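Local coordinates for NOL1/NOP2/sun family protein (Enterococcus faecium, PDB 3M4X) that probably transfers methyl groups from S-adenosylmethionine to cytosines of ribosomal RNA, through a Rossmann-like methyltransferase domain followed by a PUA-like RNA-binding domain, at residues K15-L20 with D26-L31; G21-D26 with P287-G292; M95-A100 with Q229-T234; E244-L249 with V255-I260. All coordinates share one frame; numbering follows the deposited sequence.

Contact 1 of 4, residues K15-L20 with D26-L31; sequences KYRLLL and DFFSAL
Two neighbouring phenylalanines, F27 and F28, reach helix 15-20 through different first torsions. F27 sets CG opposite its backbone N (chi1 176°) and meets Y16 and L20, whereas the CG of F28 lies beside its own N, which carries that ring to Y16 and R17. The closest approach is made by one methyl branch of L20, whose CD1 comes obliquely onto the F27 ring, 3.5 Å from CD2 and almost as near to CG. Further along the same ring, CE2 of F27 lies 4.0 Å from CG of Y16. These two rings are inclined at 49° with centroids 5.6 Å apart, an arrangement between stacked and edge-to-face. The backbones form a helical hairpin in the N-terminal region of this RsmF-like protein: five residues separate the segments, whose axes run at 135° and approach to 11.1 Å, so that large aromatic side chains span the gap. F28 is met differently, with R17 CG in its plane at the edge, 3.8 Å from CE1, and Y16 CB 4.1 Å from its CE2. Within helix 26-31, L31 CD2 sits over one face of the F27 ring, offset toward the rim. F237 and W286 add edge-to-face partners to F27, joining the hairpin to the methyltransferase region, and K15 forms a salt bridge with E240 nearby.

Contact 2 of 4, residues G21-D26 with P287-G292; sequences GEEASD and PHKDQG
The H288 imidazole receives the E23 carboxylate at its edge, while one face lies under CB of K289, the next residue in its own loop, placed over the ring centre. The edge contact is a hydrogen bond: NE2 of H288 donates to OE2 of E23 over 2.8 Å. Its N-H...O angle of 161° is fairly straight, and the oxygen stays close to the ring plane. OE2 accepts through its anti lone pair, pointing away from OE1, and the carboxylate is turned 67° against the imidazole. An extended chain brings the E23 carboxylate there, with CG opposite the backbone N, and CG itself packs 3.3 Å from NE2 of H288. Nearer its backbone, H288 leans on the end of 21-26: its CB is 3.3 Å from D26 O, and CD2 lies 3.8 Å from D26 CB, approached obliquely. The ammonium of K289 hovers near the same carboxylate, NZ being 4.2 Å from E23 OE2, too far for a salt bridge but close enough probably to favour its negative charge. The other oxygen, OE1, pairs with R270 NH2, which leaves both carboxylate oxygens engaged and should limit rotation of the group. W286 meets the H288 ring as well. The arrangement is a histidine-carboxylate hydrogen bond at the surface, joining the turn that leads into helix 24-33 in the N-terminal region to the loop between strands 283-285 and 295-302 of the methyltransferase fold.

Contact 3 of 4, residues M95-A100 with Q229-T234; sequences MIVGTA and QLIYST
Helix 95-100 runs almost exactly antiparallel to strand 229-234, with an angle of 172° between directions and axes 9.1 Å apart at their closest. The backbones come nearest where V97 faces S233, CA to CA 6.7 Å, while one helical turn later A100 comes opposite I231. On the helix side V97 does most of the touching: it lays both methyl branches on S233, CG2 at 3.6 Å from CB of S233 and CG1 at 3.7 Å from its OG. With CG1 set opposite the backbone N (chi1 176°) and CG2 beside that N, the fork opens over the small serine. This is a helix packed on the face of a class I methyltransferase sheet, in which strand 228-234 lies between the parallel strand 176-182 and the antiparallel strand 295-302. V97 and A100 also rest on V297 of the latter. Across that face I231 makes looser contact, its CG2 being 4.4 Å from V97 CG1 and its CG1 4.4 Å from A100 O. The buried hydroxyl of S233 has a weak hydrogen bond to D182 OD1. L230 and Y232 belong to the other face, where they pack on helices 205-222 and 243-252.

Contact 4 of 4, residues E244-L249 with V255-I260; sequences EIISWL and VTIEEI
Between I246 and L249, the two helix residues that touch V255 and I257, lies S247, whose OG is gripped by two groups: the carbonyl O of E243, one turn back, and the N of S275. The first bond stays within helix 243-252; the second ties the helix to another part of the chain, and the CB of S247 points away from the strand. The side chains that meet segment 255-260 are apolar. I257 sends its chain out extended at chi2 (-176°), and its terminal CD1 touches the CG2 branch of I246 at 3.9 Å, the two side chains crossing at a slant. At the start of the strand, V255 places CG2 between its backbone N and carbonyl carbon. That methyl lies 3.4 Å from the carbonyl O of L249 and 4.3 Å from L249 CB. L279 packs against both I246 and I257, extending the apolar patch. Strand 228-234, helix 243-252 and strand 255-258 form a beta-alpha-beta crossover, the two strands running in the same direction with antiparallel strand 295-302 between them. With no hydrogen bond spanning helix and strand, their fit depends on methyl groups packing against side chains and the L249 carbonyl, while T256 and E258 bond to strand 295-302 and H303 instead.

Overall arrangement
From the N terminus, contact 1 closes first, folding helix 10-20 back against helix 24-33 across a short turn. Contact 2 starts in that turn and reaches the loop before strand 295-302, so the two cross along the chain, share D26 and touch, their centres about 7 Å apart. The long excursion between the segments of contact 2 holds contacts 3 and 4, which close one after the other: contact 3 sets helix 95-101 on strand 228-234, and contact 4 joins the following helix to strand 255-258. These two meet through Y232 and L230 against helix 243-252. Together, the pairs tie the N-terminal helices to the rim of the methyltransferase domain and helices to its central sheet.

Contact 1 of 4, residues K15-L20 with D26-L31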
loop_
_atom_site.group_PDB
_atom_site.type_symbol
_atom_site.label_atom_id
_atom_site.label_comp_id
_atom_site.label_asym_id
_atom_site.label_seq_id
_atom_site.Cartn_x
_atom_site.Cartn_y
_atom_site.Cartn_z
ATOM N N LYS A 15 0.975 29.443 17.093
ATOM C CA LYS A 15 1.529 29.356 15.744
ATOM C C LYS A 15 0.412 29.525 14.722
ATOM O O LYS A 15 0.498 30.360 13.824
ATOM C CB LYS A 15 2.252 28.016 15.549
ATOM C CG LYS A 15 2.972 27.836 14.201
ATOM C CD LYS A 15 3.898 26.628 14.255
ATOM C CE LYS A 15 4.754 26.497 12.997
ATOM N NZ LYS A 15 3.931 26.174 11.801
ATOM N N TYR A 16 -0.653 28.750 14.896
ATOM C CA TYR A 16 -1.742 28.710 13.927
ATOM C C TYR A 16 -2.771 29.833 14.046
ATOM O O TYR A 16 -3.490 30.108 13.090
ATOM C CB TYR A 16 -2.389 27.313 13.901
ATOM C CG TYR A 16 -1.508 26.310 13.173
ATOM C CD1 TYR A 16 -0.614 25.508 13.869
ATOM C CD2 TYR A 16 -1.533 26.206 11.786
ATOM C CE1 TYR A 16 0.214 24.602 13.208
ATOM C CE2 TYR A 16 -0.697 25.298 11.107
ATOM C CZ TYR A 16 0.169 24.501 11.829
ATOM O OH TYR A 16 0.997 23.603 11.191
ATOM N N ARG A 17 -2.843 30.475 15.214
ATOM C CA ARG A 17 -3.543 31.746 15.329
ATOM C C ARG A 17 -2.933 32.757 14.362
ATOM O O ARG A 17 -3.634 33.387 13.568
ATOM C CB ARG A 17 -3.436 32.303 16.747
ATOM C CG ARG A 17 -4.410 31.718 17.723
ATOM C CD ARG A 17 -4.853 32.763 18.731
ATOM N NE ARG A 17 -5.785 32.208 19.707
ATOM C CZ ARG A 17 -5.438 31.831 20.932
ATOM N NH1 ARG A 17 -4.178 31.957 21.334
ATOM N NH2 ARG A 17 -6.349 31.334 21.760
ATOM N N LEU A 18 -1.618 32.908 14.434
ATOM C CA LEU A 18 -0.907 33.801 13.519
ATOM C C LEU A 18 -0.992 33.394 12.043
ATOM O O LEU A 18 -1.174 34.250 11.168
ATOM C CB LEU A 18 0.561 33.941 13.932
ATOM C CG LEU A 18 0.844 34.733 15.211
ATOM C CD1 LEU A 18 2.335 34.739 15.496
ATOM C CD2 LEU A 18 0.312 36.160 15.103
ATOM N N LEU A 19 -0.853 32.099 11.765
ATOM C CA LEU A 19 -0.840 31.618 10.379
ATOM C C LEU A 19 -2.207 31.741 9.722
ATOM O O LEU A 19 -2.303 32.101 8.547
ATOM C CB LEU A 19 -0.397 30.155 10.305
ATOM C CG LEU A 19 0.991 29.752 9.813
ATOM C CD1 LEU A 19 1.850 30.925 9.283
ATOM C CD2 LEU A 19 1.704 28.981 10.923
ATOM N N LEU A 20 -3.257 31.430 10.484
ATOM C CA LEU A 20 -4.612 31.302 9.928
ATOM C C LEU A 20 -5.481 32.545 10.087
ATOM O O LEU A 20 -6.462 32.716 9.360
ATOM C CB LEU A 20 -5.337 30.088 10.530
ATOM C CG LEU A 20 -4.812 28.734 10.040
ATOM C CD1 LEU A 20 -5.595 27.561 10.650
ATOM C CD2 LEU A 20 -4.863 28.690 8.526
ATOM N N ASP A 26 -12.254 28.134 13.593
ATOM C CA ASP A 26 -12.904 26.965 12.999
ATOM C C ASP A 26 -11.953 25.771 13.020
ATOM O O ASP A 26 -12.364 24.642 13.256
ATOM C CB ASP A 26 -13.371 27.284 11.579
ATOM C CG ASP A 26 -14.133 28.595 11.509
ATOM O OD1 ASP A 26 -15.381 28.567 11.560
ATOM O OD2 ASP A 26 -13.478 29.663 11.434
ATOM N N PHE A 27 -10.672 26.051 12.815
ATOM C CA PHE A 27 -9.634 25.032 12.767
ATOM C C PHE A 27 -9.476 24.317 14.099
ATOM O O PHE A 27 -9.482 23.083 14.149
ATOM C CB PHE A 27 -8.311 25.672 12.321
ATOM C CG PHE A 27 -7.136 24.738 12.324
ATOM C CD1 PHE A 27 -7.160 23.557 11.589
ATOM C CD2 PHE A 27 -5.978 25.065 13.025
ATOM C CE1 PHE A 27 -6.068 22.707 11.578
ATOM C CE2 PHE A 27 -4.873 24.224 13.018
ATOM C CZ PHE A 27 -4.922 23.038 12.294
ATOM N N PHE A 28 -9.338 25.086 15.176
ATOM C CA PHE A 28 -9.193 24.516 16.516
ATOM C C PHE A 28 -10.472 23.818 16.913
ATOM O O PHE A 28 -10.447 22.781 17.577
ATOM C CB PHE A 28 -8.896 25.596 17.561
ATOM C CG PHE A 28 -7.632 26.372 17.306
ATOM C CD1 PHE A 28 -7.592 27.744 17.521
ATOM C CD2 PHE A 28 -6.483 25.734 16.858
ATOM C CE1 PHE A 28 -6.416 28.477 17.286
ATOM C CE2 PHE A 28 -5.304 26.456 16.621
ATOM C CZ PHE A 28 -5.272 27.834 16.836
ATOM N N SER A 29 -11.593 24.409 16.513
ATOM C CA SER A 29 -12.917 23.882 16.833
ATOM C C SER A 29 -13.129 22.534 16.125
ATOM O O SER A 29 -13.774 21.627 16.660
ATOM C CB SER A 29 -13.979 24.917 16.445
ATOM O OG SER A 29 -15.286 24.400 16.483
ATOM N N ALA A 30 -12.551 22.391 14.931
ATOM C CA ALA A 30 -12.603 21.117 14.232
ATOM C C ALA A 30 -11.733 20.131 14.978
ATOM O O ALA A 30 -12.114 18.990 15.183
ATOM C CB ALA A 30 -12.128 21.263 12.801
ATOM N N LEU A 31 -10.573 20.599 15.417
ATOM C CA LEU A 31 -9.592 19.742 16.070
ATOM C C LEU A 31 -10.097 19.200 17.403
ATOM O O LEU A 31 -9.864 18.037 17.735
ATOM C CB LEU A 31 -8.271 20.502 16.268
ATOM C CG LEU A 31 -7.053 20.224 15.367
ATOM C CD1 LEU A 31 -7.414 19.653 13.992
ATOM C CD2 LEU A 31 -6.188 21.472 15.230
#

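Contact 2 of 4, residues G21-D26 with P287-G292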
loop_
_atom_site.group_PDB
_atom_site.type_symbol
_atom_site.label_atom_id
_atom_site.label_comp_id
_atom_site.label_asym_id
_atom_site.label_seq_id
_atom_site.Cartn_x
_atom_site.Cartn_y
_atom_site.Cartn_z
ATOM N N GLY A 21 -5.124 33.407 11.031
ATOM C CA GLY A 21 -5.937 34.572 11.313
ATOM C C GLY A 21 -7.254 34.171 11.954
ATOM O O GLY A 21 -7.273 33.459 12.957
ATOM N N GLU A 22 -8.362 34.614 11.373
ATOM C CA GLU A 22 -9.657 34.381 12.002
ATOM C C GLU A 22 -10.153 32.979 11.702
ATOM O O GLU A 22 -11.020 32.439 12.399
ATOM C CB GLU A 22 -10.685 35.412 11.539
ATOM C CG GLU A 22 -11.068 35.298 10.080
ATOM C CD GLU A 22 -12.218 36.217 9.719
ATOM O OE1 GLU A 22 -12.393 36.499 8.515
ATOM O OE2 GLU A 22 -12.942 36.662 10.639
ATOM N N GLU A 23 -9.590 32.403 10.649
ATOM C CA GLU A 23 -9.892 31.044 10.267
ATOM C C GLU A 23 -9.475 30.086 11.387
ATOM O O GLU A 23 -10.002 28.972 11.514
ATOM C CB GLU A 23 -9.165 30.713 8.959
ATOM C CG GLU A 23 -9.480 29.354 8.400
ATOM C CD GLU A 23 -8.893 29.138 7.025
ATOM O OE1 GLU A 23 -8.226 30.054 6.502
ATOM O OE2 GLU A 23 -9.099 28.041 6.464
ATOM N N ALA A 24 -8.526 30.531 12.202
ATOM C CA ALA A 24 -7.952 29.690 13.247
ATOM C C ALA A 24 -9.014 29.067 14.158
ATOM O O ALA A 24 -8.879 27.911 14.575
ATOM C CB ALA A 24 -6.942 30.479 14.065
ATOM N N SER A 25 -10.059 29.831 14.468
ATOM C CA SER A 25 -11.128 29.355 15.353
ATOM C C SER A 25 -11.849 28.116 14.854
ATOM O O SER A 25 -12.062 27.164 15.610
ATOM C CB SER A 25 -12.152 30.463 15.621
ATOM O OG SER A 25 -11.553 31.520 16.340
ATOM N N ASP A 26 -12.254 28.134 13.593
ATOM C CA ASP A 26 -12.904 26.965 12.999
ATOM C C ASP A 26 -11.953 25.771 13.020
ATOM O O ASP A 26 -12.364 24.642 13.256
ATOM C CB ASP A 26 -13.371 27.284 11.579
ATOM C CG ASP A 26 -14.133 28.595 11.509
ATOM O OD1 ASP A 26 -15.381 28.567 11.560
ATOM O OD2 ASP A 26 -13.478 29.663 11.434
ATOM N N PRO A 287 -9.250 20.085 8.257
ATOM C CA PRO A 287 -10.351 19.373 8.927
ATOM C C PRO A 287 -11.605 20.243 9.091
ATOM O O PRO A 287 -12.720 19.735 9.136
ATOM C CB PRO A 287 -9.772 19.031 10.308
ATOM C CG PRO A 287 -8.303 19.346 10.239
ATOM C CD PRO A 287 -8.116 20.348 9.156
ATOM N N HIS A 288 -11.424 21.550 9.194
ATOM C CA HIS A 288 -12.562 22.435 9.380
ATOM C C HIS A 288 -13.240 22.800 8.060
ATOM O O HIS A 288 -14.295 23.430 8.052
ATOM C CB HIS A 288 -12.130 23.699 10.125
ATOM C CG HIS A 288 -11.137 24.537 9.379
ATOM N ND1 HIS A 288 -9.821 24.158 9.203
ATOM C CD2 HIS A 288 -11.266 25.741 8.776
ATOM C CE1 HIS A 288 -9.187 25.093 8.519
ATOM N NE2 HIS A 288 -10.039 26.064 8.249
ATOM N N LYS A 289 -12.638 22.370 6.955
ATOM C CA LYS A 289 -12.971 22.875 5.627
ATOM C C LYS A 289 -13.326 21.735 4.686
ATOM O O LYS A 289 -14.322 21.788 3.969
ATOM C CB LYS A 289 -11.755 23.605 5.041
ATOM C CG LYS A 289 -11.961 25.072 4.723
ATOM C CD LYS A 289 -10.793 25.573 3.889
ATOM C CE LYS A 289 -10.956 27.018 3.424
ATOM N NZ LYS A 289 -9.898 27.370 2.427
ATOM N N ASP A 290 -12.471 20.716 4.685
ATOM C CA ASP A 290 -12.567 19.604 3.754
ATOM C C ASP A 290 -12.929 18.343 4.506
ATOM O O ASP A 290 -13.116 18.366 5.716
ATOM C CB ASP A 290 -11.226 19.387 3.059
ATOM C CG ASP A 290 -10.704 20.637 2.402
ATOM O OD1 ASP A 290 -11.428 21.211 1.566
ATOM O OD2 ASP A 290 -9.572 21.049 2.727
ATOM N N GLN A 291 -13.018 17.236 3.781
ATOM C CA GLN A 291 -13.261 15.948 4.407
ATOM C C GLN A 291 -11.943 15.338 4.866
ATOM O O GLN A 291 -10.918 15.508 4.212
ATOM C CB GLN A 291 -13.987 15.021 3.436
ATOM C CG GLN A 291 -15.432 15.405 3.263
ATOM C CD GLN A 291 -16.083 15.681 4.605
ATOM O OE1 GLN A 291 -15.880 14.934 5.568
ATOM N NE2 GLN A 291 -16.855 16.767 4.684
ATOM N N GLY A 292 -11.960 14.654 6.002
ATOM C CA GLY A 292 -10.776 13.964 6.472
ATOM C C GLY A 292 -9.934 14.711 7.488
ATOM O O GLY A 292 -10.231 15.845 7.864
#

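Contact 3 of 4, residues M95-A100 with Q229-T234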
loop_
_atom_site.group_PDB
_atom_site.type_symbol
_atom_site.label_atom_id
_atom_site.label_comp_id
_atom_site.label_asym_id
_atom_site.label_seq_id
_atom_site.Cartn_x
_atom_site.Cartn_y
_atom_site.Cartn_z
HETATM N N MSE A 95 -6.207 8.851 1.577
HETATM C CA MSE A 95 -6.441 8.284 0.247
HETATM C C MSE A 95 -6.038 9.243 -0.864
HETATM O O MSE A 95 -5.862 8.832 -2.014
HETATM C CB MSE A 95 -7.902 7.908 0.068
HETATM C CG MSE A 95 -8.410 6.847 1.026
HETATM SE SE MSE A 95 -10.261 6.424 0.535
HETATM C CE MSE A 95 -10.742 5.322 2.079
ATOM N N ILE A 96 -5.910 10.523 -0.527
ATOM C CA ILE A 96 -5.602 11.534 -1.535
ATOM C C ILE A 96 -4.226 11.278 -2.138
ATOM O O ILE A 96 -3.979 11.570 -3.301
ATOM C CB ILE A 96 -5.641 12.965 -0.949
ATOM C CG1 ILE A 96 -5.670 14.002 -2.070
ATOM C CG2 ILE A 96 -4.436 13.218 -0.042
ATOM C CD1 ILE A 96 -6.807 13.826 -3.017
ATOM N N VAL A 97 -3.337 10.713 -1.335
ATOM C CA VAL A 97 -1.952 10.556 -1.739
ATOM C C VAL A 97 -1.842 9.551 -2.881
ATOM O O VAL A 97 -1.280 9.858 -3.935
ATOM C CB VAL A 97 -1.097 10.127 -0.537
ATOM C CG1 VAL A 97 0.321 9.874 -0.959
ATOM C CG2 VAL A 97 -1.163 11.199 0.539
ATOM N N GLY A 98 -2.412 8.363 -2.678
ATOM C CA GLY A 98 -2.446 7.342 -3.708
ATOM C C GLY A 98 -3.178 7.798 -4.947
ATOM O O GLY A 98 -2.808 7.468 -6.073
ATOM N N THR A 99 -4.220 8.584 -4.754
ATOM C CA THR A 99 -4.972 9.073 -5.900
ATOM C C THR A 99 -4.144 10.073 -6.711
ATOM O O THR A 99 -4.099 9.997 -7.937
ATOM C CB THR A 99 -6.308 9.667 -5.461
ATOM O OG1 THR A 99 -7.109 8.618 -4.904
ATOM C CG2 THR A 99 -7.038 10.295 -6.641
ATOM N N ALA A 100 -3.477 10.994 -6.020
ATOM C CA ALA A 100 -2.584 11.958 -6.673
ATOM C C ALA A 100 -1.511 11.255 -7.494
ATOM O O ALA A 100 -1.166 11.693 -8.589
ATOM C CB ALA A 100 -1.927 12.847 -5.643
ATOM N N GLN A 229 8.143 10.902 -11.982
ATOM C CA GLN A 229 7.309 11.747 -11.150
ATOM C C GLN A 229 7.499 11.447 -9.689
ATOM O O GLN A 229 7.679 10.296 -9.283
ATOM C CB GLN A 229 5.841 11.644 -11.565
ATOM C CG GLN A 229 5.641 12.030 -13.022
ATOM C CD GLN A 229 4.348 12.779 -13.248
ATOM O OE1 GLN A 229 3.266 12.189 -13.260
ATOM N NE2 GLN A 229 4.452 14.092 -13.418
ATOM N N LEU A 230 7.484 12.517 -8.912
ATOM C CA LEU A 230 7.633 12.454 -7.475
ATOM C C LEU A 230 6.372 12.975 -6.829
ATOM O O LEU A 230 5.930 14.096 -7.106
ATOM C CB LEU A 230 8.790 13.339 -7.040
ATOM C CG LEU A 230 8.873 13.598 -5.544
ATOM C CD1 LEU A 230 9.218 12.314 -4.829
ATOM C CD2 LEU A 230 9.920 14.640 -5.299
ATOM N N ILE A 231 5.787 12.154 -5.971
ATOM C CA ILE A 231 4.664 12.581 -5.171
ATOM C C ILE A 231 5.123 12.688 -3.710
ATOM O O ILE A 231 5.600 11.706 -3.131
ATOM C CB ILE A 231 3.461 11.623 -5.303
ATOM C CG1 ILE A 231 2.820 11.717 -6.697
ATOM C CG2 ILE A 231 2.409 11.948 -4.244
ATOM C CD1 ILE A 231 3.506 10.899 -7.785
ATOM N N TYR A 232 5.001 13.886 -3.138
ATOM C CA TYR A 232 5.374 14.140 -1.743
ATOM C C TYR A 232 4.154 14.429 -0.887
ATOM O O TYR A 232 3.269 15.192 -1.278
ATOM C CB TYR A 232 6.318 15.337 -1.647
ATOM C CG TYR A 232 6.662 15.768 -0.229
ATOM C CD1 TYR A 232 7.558 15.040 0.533
ATOM C CD2 TYR A 232 6.099 16.914 0.336
ATOM C CE1 TYR A 232 7.896 15.429 1.812
ATOM C CE2 TYR A 232 6.427 17.320 1.632
ATOM C CZ TYR A 232 7.337 16.573 2.362
ATOM O OH TYR A 232 7.693 16.942 3.651
ATOM N N SER A 233 4.116 13.842 0.299
ATOM C CA SER A 233 2.956 14.023 1.156
ATOM C C SER A 233 3.304 13.986 2.621
ATOM O O SER A 233 4.340 13.451 3.035
ATOM C CB SER A 233 1.897 12.970 0.881
ATOM O OG SER A 233 2.214 11.772 1.569
ATOM N N THR A 234 2.386 14.519 3.409
ATOM C CA THR A 234 2.630 14.700 4.812
ATOM C C THR A 234 1.279 14.708 5.526
ATOM O O THR A 234 0.264 15.052 4.925
ATOM C CB THR A 234 3.407 16.023 4.982
ATOM O OG1 THR A 234 4.711 15.755 5.519
ATOM C CG2 THR A 234 2.646 16.998 5.829
#

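Contact 4 of 4, residues E244-L249 with V255-I260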
loop_
_atom_site.group_PDB
_atom_site.type_symbol
_atom_site.label_atom_id
_atom_site.label_comp_id
_atom_site.label_asym_id
_atom_site.label_seq_id
_atom_site.Cartn_x
_atom_site.Cartn_y
_atom_site.Cartn_z
ATOM N N GLU A 244 7.426 24.778 2.244
ATOM C CA GLU A 244 8.847 25.114 2.303
ATOM C C GLU A 244 9.687 23.968 1.743
ATOM O O GLU A 244 10.692 24.211 1.087
ATOM C CB GLU A 244 9.295 25.523 3.711
ATOM C CG GLU A 244 8.745 26.885 4.145
ATOM C CD GLU A 244 9.267 27.345 5.513
ATOM O OE1 GLU A 244 10.361 26.904 5.917
ATOM O OE2 GLU A 244 8.583 28.152 6.181
ATOM N N ILE A 245 9.250 22.730 1.984
ATOM C CA ILE A 245 9.858 21.553 1.364
ATOM C C ILE A 245 9.744 21.567 -0.171
ATOM O O ILE A 245 10.720 21.300 -0.873
ATOM C CB ILE A 245 9.248 20.248 1.915
ATOM C CG1 ILE A 245 9.824 19.941 3.297
ATOM C CG2 ILE A 245 9.540 19.079 0.975
ATOM C CD1 ILE A 245 11.348 19.870 3.327
ATOM N N ILE A 246 8.557 21.887 -0.688
ATOM C CA ILE A 246 8.373 22.016 -2.133
ATOM C C ILE A 246 9.215 23.145 -2.761
ATOM O O ILE A 246 9.722 23.004 -3.873
ATOM C CB ILE A 246 6.895 22.202 -2.511
ATOM C CG1 ILE A 246 6.029 21.141 -1.826
ATOM C CG2 ILE A 246 6.727 22.115 -4.022
ATOM C CD1 ILE A 246 6.445 19.733 -2.169
ATOM N N SER A 247 9.356 24.265 -2.055
ATOM C CA SER A 247 10.197 25.361 -2.529
ATOM C C SER A 247 11.631 24.885 -2.600
ATOM O O SER A 247 12.309 25.064 -3.596
ATOM C CB SER A 247 10.114 26.558 -1.567
ATOM O OG SER A 247 8.776 26.977 -1.408
ATOM N N TRP A 248 12.089 24.299 -1.504
ATOM C CA TRP A 248 13.415 23.729 -1.423
ATOM C C TRP A 248 13.682 22.758 -2.583
ATOM O O TRP A 248 14.743 22.813 -3.212
ATOM C CB TRP A 248 13.587 23.029 -0.073
ATOM C CG TRP A 248 14.920 22.360 0.079
ATOM C CD1 TRP A 248 16.094 22.949 0.455
ATOM C CD2 TRP A 248 15.215 20.971 -0.136
ATOM N NE1 TRP A 248 17.099 22.015 0.486
ATOM C CE2 TRP A 248 16.590 20.793 0.126
ATOM C CE3 TRP A 248 14.449 19.862 -0.528
ATOM C CZ2 TRP A 248 17.215 19.553 0.023
ATOM C CZ3 TRP A 248 15.070 18.630 -0.634
ATOM C CH2 TRP A 248 16.445 18.488 -0.368
ATOM N N LEU A 249 12.720 21.881 -2.873
ATOM C CA LEU A 249 12.838 20.981 -4.029
ATOM C C LEU A 249 13.018 21.753 -5.333
ATOM O O LEU A 249 13.913 21.452 -6.122
ATOM C CB LEU A 249 11.619 20.059 -4.150
ATOM C CG LEU A 249 11.552 18.835 -3.236
ATOM C CD1 LEU A 249 10.214 18.084 -3.382
ATOM C CD2 LEU A 249 12.717 17.926 -3.544
ATOM N N VAL A 255 13.108 20.285 -11.039
ATOM C CA VAL A 255 11.760 19.727 -10.917
ATOM C C VAL A 255 10.674 20.786 -11.148
ATOM O O VAL A 255 10.845 21.950 -10.805
ATOM C CB VAL A 255 11.526 19.106 -9.526
ATOM C CG1 VAL A 255 12.465 17.932 -9.297
ATOM C CG2 VAL A 255 11.690 20.187 -8.422
ATOM N N THR A 256 9.550 20.367 -11.721
ATOM C CA THR A 256 8.433 21.263 -11.951
ATOM C C THR A 256 7.246 20.818 -11.108
ATOM O O THR A 256 6.990 19.624 -10.966
ATOM C CB THR A 256 8.028 21.302 -13.431
ATOM O OG1 THR A 256 7.911 19.967 -13.922
ATOM C CG2 THR A 256 9.076 22.036 -14.262
ATOM N N ILE A 257 6.540 21.784 -10.526
ATOM C CA ILE A 257 5.308 21.493 -9.805
ATOM C C ILE A 257 4.205 21.192 -10.813
ATOM O O ILE A 257 4.021 21.914 -11.788
ATOM C CB ILE A 257 4.839 22.673 -8.910
ATOM C CG1 ILE A 257 5.960 23.164 -7.989
ATOM C CG2 ILE A 257 3.602 22.259 -8.105
ATOM C CD1 ILE A 257 5.523 24.281 -7.004
ATOM N N GLU A 258 3.456 20.133 -10.562
ATOM C CA GLU A 258 2.474 19.669 -11.518
ATOM C C GLU A 258 1.049 19.689 -10.949
ATOM O O GLU A 258 0.833 19.635 -9.726
ATOM C CB GLU A 258 2.854 18.254 -11.967
ATOM C CG GLU A 258 2.785 18.032 -13.463
ATOM C CD GLU A 258 3.950 18.638 -14.213
ATOM O OE1 GLU A 258 5.060 18.714 -13.651
ATOM O OE2 GLU A 258 3.754 19.033 -15.379
ATOM N N GLU A 259 0.072 19.755 -11.844
ATOM C CA GLU A 259 -1.322 19.726 -11.434
ATOM C C GLU A 259 -1.741 18.328 -11.017
ATOM O O GLU A 259 -1.236 17.336 -11.536
ATOM C CB GLU A 259 -2.213 20.231 -12.557
ATOM C CG GLU A 259 -1.859 21.645 -12.968
ATOM C CD GLU A 259 -2.982 22.340 -13.708
ATOM O OE1 GLU A 259 -3.754 21.651 -14.415
ATOM O OE2 GLU A 259 -3.090 23.583 -13.584
ATOM N N ILE A 260 -2.652 18.265 -10.054
ATOM C CA ILE A 260 -3.222 17.010 -9.600
ATOM C C ILE A 260 -4.716 17.042 -9.892
ATOM O O ILE A 260 -5.492 17.577 -9.103
ATOM C CB ILE A 260 -3.003 16.833 -8.093
ATOM C CG1 ILE A 260 -1.499 16.800 -7.782
ATOM C CG2 ILE A 260 -3.731 15.568 -7.592
ATOM C CD1 ILE A 260 -1.141 16.862 -6.296
#